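Local structure of ChrR-like cupin domain-containing protein (Ralstonia eutropha JMP134, 3EBR) at the interface of chains A and B and the interface of chains A and C. The protein is of unknown function but carries a ChrR-like cupin domain, a beta-barrel type whose members often bind a metal ion. Sequence-based numbering; all coordinates share one arbitrary frame. Chains: chain A/B/C, uncharacterized RmlC-like cupin.

Chain A meets two neighbours: contact 1 is with chain B, contacts 2 and 3 with chain C. The centres of their C-alpha atoms lie about 14 Å apart for contacts 1 and 2, 19 Å for contacts 2 and 3, and 27 Å for contacts 1 and 3. A:Ser155 and A:Phe157, two positions apart near the C-terminus, join contacts 1 and 2. Strand 87-90 serves both chain C contacts, through C:Tyr89 in contact 2 and A:Tyr89 in contact 3. Contacts 1 and 3 receive N-terminal residues. Two different two-fold interfaces per chain fit the deposited tetramer, although the structure alone does not prove it biological.

Contact 1: the interface of chains A and B. Residues chain A 38, 133, 137, 141, 155; chain B 2, 4.
B:Phe4 swings its ring between its own backbone N and carbonyl carbon (chi1 81°), while A:Met137, a selenomethionine, sends CG anti to its backbone N (chi1 -175°) and then bends at the next two torsions. Together these settings place CG of A:Met137 over one face of the phenyl ring. The evidence for a CH-pi contact is that this CG stands 3.7 Å from the centroid of the B:Phe4 ring, shifted toward the rim. The bend carries the rest of the chain along the CD2-CE2 side of the ring, above its plane but past its rim, with the selenium of A:Met137 3.6 Å from CE2 of B:Phe4 and the methyl CE 3.5 Å from its CD2.

A:Trp133 meets the ring differently. Its six-membered edge points at B:Phe4, whose CD1 lies in the indole plane 3.6 Å from CZ3 of A:Trp133, and the two ring planes are steeply inclined, about 67° apart. Within chain A, CB of A:Pro38 covers one indole face, and CG of this proline also touches CB of B:Phe4 at 3.7 Å. The phenyl tip points toward A:Leu141, whose CD1 is 3.7 Å from CZ of B:Phe4.

No hydrogen bond or salt bridge links the chains in this patch; apolar packing against helix 133-146, A:Pro38 and A:Ser155, modelled only to CB, holds B:Phe4. Beyond it, the selenium of B:Met2 passes CD2 of A:Leu141 at 4.2 Å.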
loop_
_atom_site.group_PDB
_atom_site.type_symbol
_atom_site.label_atom_id
_atom_site.label_comp_id
_atom_site.label_asym_id
_atom_site.label_seq_id
_atom_site.Cartn_x
_atom_site.Cartn_y
_atom_site.Cartn_z
ATOM N N PRO A 38 9.994 2.826 -8.008
ATOM C CA PRO A 38 9.345 3.587 -9.069
ATOM C C PRO A 38 7.927 3.131 -9.422
ATOM O O PRO A 38 7.249 3.855 -10.155
ATOM C CB PRO A 38 10.266 3.336 -10.260
ATOM C CG PRO A 38 10.706 1.956 -10.072
ATOM C CD PRO A 38 10.854 1.775 -8.586
ATOM N N TRP A 133 10.281 10.012 -6.594
ATOM C CA TRP A 133 11.248 8.941 -6.817
ATOM C C TRP A 133 12.221 9.268 -7.967
ATOM O O TRP A 133 13.369 8.832 -7.918
ATOM C CB TRP A 133 10.551 7.579 -7.074
ATOM C CG TRP A 133 9.926 7.398 -8.411
ATOM C CD1 TRP A 133 8.620 7.582 -8.743
ATOM C CD2 TRP A 133 10.592 6.976 -9.606
ATOM N NE1 TRP A 133 8.430 7.308 -10.074
ATOM C CE2 TRP A 133 9.624 6.933 -10.631
ATOM C CE3 TRP A 133 11.919 6.633 -9.910
ATOM C CZ2 TRP A 133 9.940 6.566 -11.948
ATOM C CZ3 TRP A 133 12.241 6.278 -11.220
ATOM C CH2 TRP A 133 11.253 6.240 -12.223
HETATM N N MSE A 137 16.113 9.498 -7.485
HETATM C CA MSE A 137 16.975 8.655 -8.297
HETATM C C MSE A 137 18.007 9.497 -9.053
HETATM O O MSE A 137 19.171 9.092 -9.120
HETATM C CB MSE A 137 16.129 7.824 -9.282
HETATM C CG MSE A 137 16.887 6.808 -10.126
HETATM SE SE MSE A 137 17.669 5.397 -9.049
HETATM C CE MSE A 137 16.004 4.355 -8.658
ATOM N N LEU A 141 21.923 8.923 -8.483
ATOM C CA LEU A 141 22.776 8.597 -9.641
ATOM C C LEU A 141 23.741 9.743 -10.026
ATOM O O LEU A 141 24.847 9.448 -10.472
ATOM C CB LEU A 141 21.925 8.165 -10.849
ATOM C CG LEU A 141 21.089 6.882 -10.712
ATOM C CD1 LEU A 141 20.176 6.723 -11.915
ATOM C CD2 LEU A 141 21.966 5.647 -10.533
ATOM N N SER A 155 15.965 0.604 -7.155
ATOM C CA SER A 155 14.675 0.388 -7.820
ATOM C C SER A 155 14.111 -1.013 -7.565
ATOM O O SER A 155 12.918 -1.123 -7.349
ATOM C CB SER A 155 14.791 0.644 -9.332
HETATM N N MSE B 2 19.296 -2.072 -13.882
HETATM C CA MSE B 2 18.595 -0.971 -13.182
HETATM C C MSE B 2 17.089 -1.111 -13.556
HETATM O O MSE B 2 16.711 -0.859 -14.701
HETATM C CB MSE B 2 19.177 0.366 -13.622
HETATM C CG MSE B 2 19.014 1.510 -12.635
HETATM SE SE MSE B 2 20.549 1.834 -11.395
HETATM C CE MSE B 2 21.016 0.076 -10.968
ATOM N N PHE B 4 14.133 0.630 -12.702
ATOM C CA PHE B 4 13.294 1.826 -13.008
ATOM C C PHE B 4 13.307 2.239 -14.494
ATOM O O PHE B 4 12.347 2.859 -14.971
ATOM C CB PHE B 4 13.651 3.042 -12.120
ATOM C CG PHE B 4 14.859 3.843 -12.575
ATOM C CD1 PHE B 4 14.700 4.904 -13.488
ATOM C CD2 PHE B 4 16.130 3.593 -12.065
ATOM C CE1 PHE B 4 15.784 5.666 -13.913
ATOM C CE2 PHE B 4 17.218 4.365 -12.482
ATOM C CZ PHE B 4 17.043 5.397 -13.411
#

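Contact 2: the interface of chains A and C. Residues chain A 42, 44, 111, 113, 157; chain C 65, 87, 89, 113.
A:Phe157 brings one edge down onto a face of C:Tyr89: CE2 of the phenylalanine is 3.4 Å from CZ of the tyrosine and lies above the phenol plane, toward its rim. The two rings are tilted about 49° against each other, so they are not parallel. A:Ile44 reaches the same tyrosine in the plane of its ring, its methyl CD1 standing 3.8 Å from CD2 of C:Tyr89. Face and edge of one aromatic group are thus engaged by different parts of chain A.

The isoleucines meet end-on. CD1 of A:Ile44 points at CD1 of C:Ile65 (3.7 Å), and A:Ile113 aims its own CD1 at that same C:Ile65 methyl. The CG1 branch of A:Ile113 lies anti to the carbonyl carbon (chi1 -59°), as in C:Ile113, and the two copies of this residue face tip to tip. Farther along, the A:Phe111 ring crosses C:Val87 at a slant, CE1 lying 3.6 Å from CG2 of the valine.

No polar pair bonds across this patch, which makes it a hydrophobic seam. It is built from strands 42-49 and 108-115 of chain A against strands 64-70, 87-90 and 108-115 of chain C, with A:Phe157 added from the C-terminal segment.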
loop_
_atom_site.group_PDB
_atom_site.type_symbol
_atom_site.label_atom_id
_atom_site.label_comp_id
_atom_site.label_asym_id
_atom_site.label_seq_id
_atom_site.Cartn_x
_atom_site.Cartn_y
_atom_site.Cartn_z
ATOM N N GLU A 42 7.637 5.219 -3.852
ATOM C CA GLU A 42 7.996 5.172 -2.441
ATOM C C GLU A 42 9.508 5.260 -2.261
ATOM O O GLU A 42 10.240 4.666 -3.040
ATOM C CB GLU A 42 7.497 3.871 -1.820
ATOM C CG GLU A 42 7.456 3.863 -0.287
ATOM C CD GLU A 42 7.195 2.474 0.301
ATOM O OE1 GLU A 42 8.095 1.603 0.199
ATOM O OE2 GLU A 42 6.141 2.284 0.947
ATOM N N ILE A 44 12.663 5.236 0.916
ATOM C CA ILE A 44 13.060 4.953 2.295
ATOM C C ILE A 44 14.390 5.684 2.446
ATOM O O ILE A 44 15.311 5.433 1.673
ATOM C CB ILE A 44 13.207 3.461 2.608
ATOM C CG1 ILE A 44 11.873 2.723 2.422
ATOM C CG2 ILE A 44 13.687 3.275 4.044
ATOM C CD1 ILE A 44 11.941 1.213 2.706
ATOM N N PHE A 111 14.370 8.729 10.158
ATOM C CA PHE A 111 14.183 7.594 9.256
ATOM C C PHE A 111 12.797 7.822 8.694
ATOM O O PHE A 111 11.832 7.785 9.442
ATOM C CB PHE A 111 14.293 6.257 9.969
ATOM C CG PHE A 111 13.996 5.088 9.082
ATOM C CD1 PHE A 111 14.898 4.714 8.097
ATOM C CD2 PHE A 111 12.830 4.340 9.242
ATOM C CE1 PHE A 111 14.641 3.635 7.269
ATOM C CE2 PHE A 111 12.571 3.240 8.416
ATOM C CZ PHE A 111 13.474 2.899 7.422
ATOM N N ILE A 113 9.785 7.072 5.519
ATOM C CA ILE A 113 9.208 6.186 4.515
ATOM C C ILE A 113 8.147 7.083 3.905
ATOM O O ILE A 113 7.103 7.284 4.513
ATOM C CB ILE A 113 8.625 4.903 5.078
ATOM C CG1 ILE A 113 9.722 4.134 5.809
ATOM C CG2 ILE A 113 8.011 4.067 3.947
ATOM C CD1 ILE A 113 9.327 2.772 6.183
ATOM N N PHE A 157 13.739 -4.904 -5.571
ATOM C CA PHE A 157 13.591 -5.517 -4.251
ATOM C C PHE A 157 14.303 -6.857 -4.367
ATOM O O PHE A 157 13.677 -7.861 -4.703
ATOM C CB PHE A 157 12.116 -5.669 -3.878
ATOM C CG PHE A 157 11.393 -4.365 -3.770
ATOM C CD1 PHE A 157 10.768 -3.807 -4.883
ATOM C CD2 PHE A 157 11.343 -3.687 -2.560
ATOM C CE1 PHE A 157 10.109 -2.590 -4.789
ATOM C CE2 PHE A 157 10.692 -2.466 -2.458
ATOM C CZ PHE A 157 10.072 -1.918 -3.570
ATOM N N ILE C 65 9.550 -3.758 6.621
ATOM C CA ILE C 65 10.639 -2.804 6.484
ATOM C C ILE C 65 11.272 -2.794 7.876
ATOM O O ILE C 65 10.561 -2.534 8.848
ATOM C CB ILE C 65 10.164 -1.406 6.136
ATOM C CG1 ILE C 65 9.496 -1.389 4.751
ATOM C CG2 ILE C 65 11.346 -0.418 6.177
ATOM C CD1 ILE C 65 8.876 -0.063 4.386
ATOM N N VAL C 87 18.972 -0.959 6.636
ATOM C CA VAL C 87 17.571 -1.133 6.282
ATOM C C VAL C 87 17.417 -2.487 5.597
ATOM O O VAL C 87 18.137 -2.759 4.637
ATOM C CB VAL C 87 17.026 -0.033 5.339
ATOM C CG1 VAL C 87 15.592 -0.366 4.880
ATOM C CG2 VAL C 87 17.050 1.296 6.016
ATOM N N TYR C 89 14.515 -5.043 3.826
ATOM C CA TYR C 89 13.190 -5.038 3.212
ATOM C C TYR C 89 12.801 -6.482 2.880
ATOM O O TYR C 89 13.285 -7.026 1.888
ATOM C CB TYR C 89 13.177 -4.154 1.951
ATOM C CG TYR C 89 11.777 -3.719 1.481
ATOM C CD1 TYR C 89 10.885 -4.617 0.850
ATOM C CD2 TYR C 89 11.360 -2.383 1.632
ATOM C CE1 TYR C 89 9.611 -4.198 0.422
ATOM C CE2 TYR C 89 10.097 -1.960 1.206
ATOM C CZ TYR C 89 9.226 -2.874 0.612
ATOM O OH TYR C 89 7.997 -2.429 0.191
ATOM N N ILE C 113 8.065 -2.062 10.341
ATOM C CA ILE C 113 6.803 -1.692 9.711
ATOM C C ILE C 113 6.417 -2.995 9.035
ATOM O O ILE C 113 6.982 -3.330 8.002
ATOM C CB ILE C 113 6.911 -0.542 8.727
ATOM C CG1 ILE C 113 7.453 0.686 9.452
ATOM C CG2 ILE C 113 5.542 -0.264 8.094
ATOM C CD1 ILE C 113 7.372 1.915 8.654
#

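Contact 3: the interface of chains A and C. Residues chain A 75, 78, 88-91, 94, 96; chain C 8-9.
C:Thr9 inserts its side chain tip to tip toward the imidazole of A:His96, and close packing supplies most of the contact. CB of C:Thr9 lies 3.6 Å from NE2 of A:His96, while its hydroxyl OG1 is near the same ring, but no hydrogen bond is assigned to it. The methyl CG2, anti to the backbone N of C:Thr9, branches off toward strand 87-90, alongside A:Glu90, and sits 3.7 Å from CA of A:Glu90 and 3.9 Å from CG1 of A:Val88. C:Asn8 slides past A:His78 in the opposite direction; its CG lies at the imidazole edge, in plane, although the amide and ring are turned 50° apart.

Hydrogen bonds within each chain shape this pocket. NE2 of A:His78 and NE2 of A:His96 pair at 3.2 Å. A:Tyr75 OH donates to OE2 of A:Glu90 (2.6 Å), approaching from above the carboxylate plane, and CD2 of A:His96 lies over one face of the tyrosine ring, toward its rim. In chain C, the backbone N of C:Thr9 bonds to OD1 of C:Asn8 at 2.8 Å, the donor standing above the carbonyl plane.

A polar link between the chains runs through water 1, which is 2.8 Å from A:Tyr89 O and 2.9 Å from C:Asn8 O.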
loop_
_atom_site.group_PDB
_atom_site.type_symbol
_atom_site.label_atom_id
_atom_site.label_comp_id
_atom_site.label_asym_id
_atom_site.label_seq_id
_atom_site.Cartn_x
_atom_site.Cartn_y
_atom_site.Cartn_z
ATOM N N TYR A 75 6.193 20.454 13.406
ATOM C CA TYR A 75 5.550 21.124 12.294
ATOM C C TYR A 75 4.968 22.392 12.872
ATOM O O TYR A 75 4.411 22.349 13.976
ATOM C CB TYR A 75 4.436 20.294 11.655
ATOM C CG TYR A 75 4.901 19.015 11.011
ATOM C CD1 TYR A 75 5.832 19.049 9.973
ATOM C CD2 TYR A 75 4.367 17.777 11.373
ATOM C CE1 TYR A 75 6.254 17.895 9.332
ATOM C CE2 TYR A 75 4.790 16.592 10.729
ATOM C CZ TYR A 75 5.725 16.673 9.704
ATOM O OH TYR A 75 6.186 15.543 9.091
ATOM N N HIS A 78 1.160 22.177 13.834
ATOM C CA HIS A 78 0.729 21.328 14.969
ATOM C C HIS A 78 1.377 21.750 16.295
ATOM O O HIS A 78 2.461 22.334 16.294
ATOM C CB HIS A 78 1.040 19.872 14.665
ATOM C CG HIS A 78 0.316 19.349 13.466
ATOM N ND1 HIS A 78 -0.922 18.753 13.551
ATOM C CD2 HIS A 78 0.647 19.346 12.153
ATOM C CE1 HIS A 78 -1.320 18.396 12.344
ATOM N NE2 HIS A 78 -0.388 18.745 11.477
ATOM N N VAL A 88 5.993 9.654 13.887
ATOM C CA VAL A 88 5.033 10.604 13.317
ATOM C C VAL A 88 4.468 9.951 12.048
ATOM O O VAL A 88 5.234 9.403 11.266
ATOM C CB VAL A 88 5.656 11.980 12.986
ATOM C CG1 VAL A 88 4.649 12.866 12.235
ATOM C CG2 VAL A 88 6.141 12.671 14.243
ATOM N N TYR A 89 3.147 10.000 11.868
ATOM C CA TYR A 89 2.472 9.433 10.704
ATOM C C TYR A 89 1.695 10.551 10.000
ATOM O O TYR A 89 0.622 10.929 10.468
ATOM C CB TYR A 89 1.537 8.283 11.123
ATOM C CG TYR A 89 1.121 7.340 9.980
ATOM C CD1 TYR A 89 0.189 7.725 8.989
ATOM C CD2 TYR A 89 1.637 6.031 9.917
ATOM C CE1 TYR A 89 -0.182 6.845 7.956
ATOM C CE2 TYR A 89 1.270 5.150 8.894
ATOM C CZ TYR A 89 0.370 5.567 7.914
ATOM O OH TYR A 89 0.015 4.678 6.929
ATOM N N GLU A 90 2.263 11.103 8.917
ATOM C CA GLU A 90 1.600 12.139 8.126
ATOM C C GLU A 90 0.605 11.443 7.162
ATOM O O GLU A 90 0.963 10.440 6.539
ATOM C CB GLU A 90 2.553 13.006 7.279
ATOM C CG GLU A 90 3.832 13.630 7.883
ATOM C CD GLU A 90 4.523 14.648 6.905
ATOM O OE1 GLU A 90 3.865 15.574 6.399
ATOM O OE2 GLU A 90 5.764 14.605 6.726
ATOM N N THR A 91 -0.616 11.968 7.031
ATOM C CA THR A 91 -1.649 11.412 6.124
ATOM C C THR A 91 -1.727 12.196 4.801
ATOM O O THR A 91 -1.279 13.325 4.724
ATOM C CB THR A 91 -3.022 11.373 6.799
ATOM O OG1 THR A 91 -3.333 12.666 7.324
ATOM C CG2 THR A 91 -3.019 10.377 7.938
ATOM N N THR A 94 -1.975 16.716 2.785
ATOM C CA THR A 94 -1.851 17.647 3.908
ATOM C C THR A 94 -0.587 18.490 3.717
ATOM O O THR A 94 0.361 18.054 3.042
ATOM C CB THR A 94 -1.850 16.896 5.243
ATOM O OG1 THR A 94 -0.800 15.930 5.240
ATOM C CG2 THR A 94 -3.189 16.187 5.443
ATOM N N HIS A 96 2.559 20.820 5.511
ATOM C CA HIS A 96 3.420 20.921 6.690
ATOM C C HIS A 96 4.706 21.697 6.473
ATOM O O HIS A 96 5.318 21.570 5.415
ATOM C CB HIS A 96 3.831 19.528 7.132
ATOM C CG HIS A 96 2.706 18.707 7.652
ATOM N ND1 HIS A 96 2.148 17.683 6.923
ATOM C CD2 HIS A 96 1.972 18.815 8.785
ATOM C CE1 HIS A 96 1.148 17.162 7.607
ATOM N NE2 HIS A 96 1.018 17.829 8.741
ATOM N N ASN C 8 -5.956 13.201 10.712
ATOM C CA ASN C 8 -4.902 14.214 10.669
ATOM C C ASN C 8 -3.532 13.599 11.048
ATOM O O ASN C 8 -3.462 12.434 11.485
ATOM C CB ASN C 8 -5.281 15.377 11.618
ATOM C CG ASN C 8 -4.563 16.694 11.309
ATOM O OD1 ASN C 8 -3.766 16.806 10.363
ATOM N ND2 ASN C 8 -4.861 17.708 12.117
ATOM N N THR C 9 -2.451 14.350 10.825
ATOM C CA THR C 9 -1.101 13.927 11.175
ATOM C C THR C 9 -0.941 13.880 12.694
ATOM O O THR C 9 -1.153 14.895 13.376
ATOM C CB THR C 9 -0.069 14.876 10.582
ATOM O OG1 THR C 9 -0.221 14.836 9.166
ATOM C CG2 THR C 9 1.361 14.475 10.962
HETATM O O HOH W 1 -1.724 10.187 11.881
#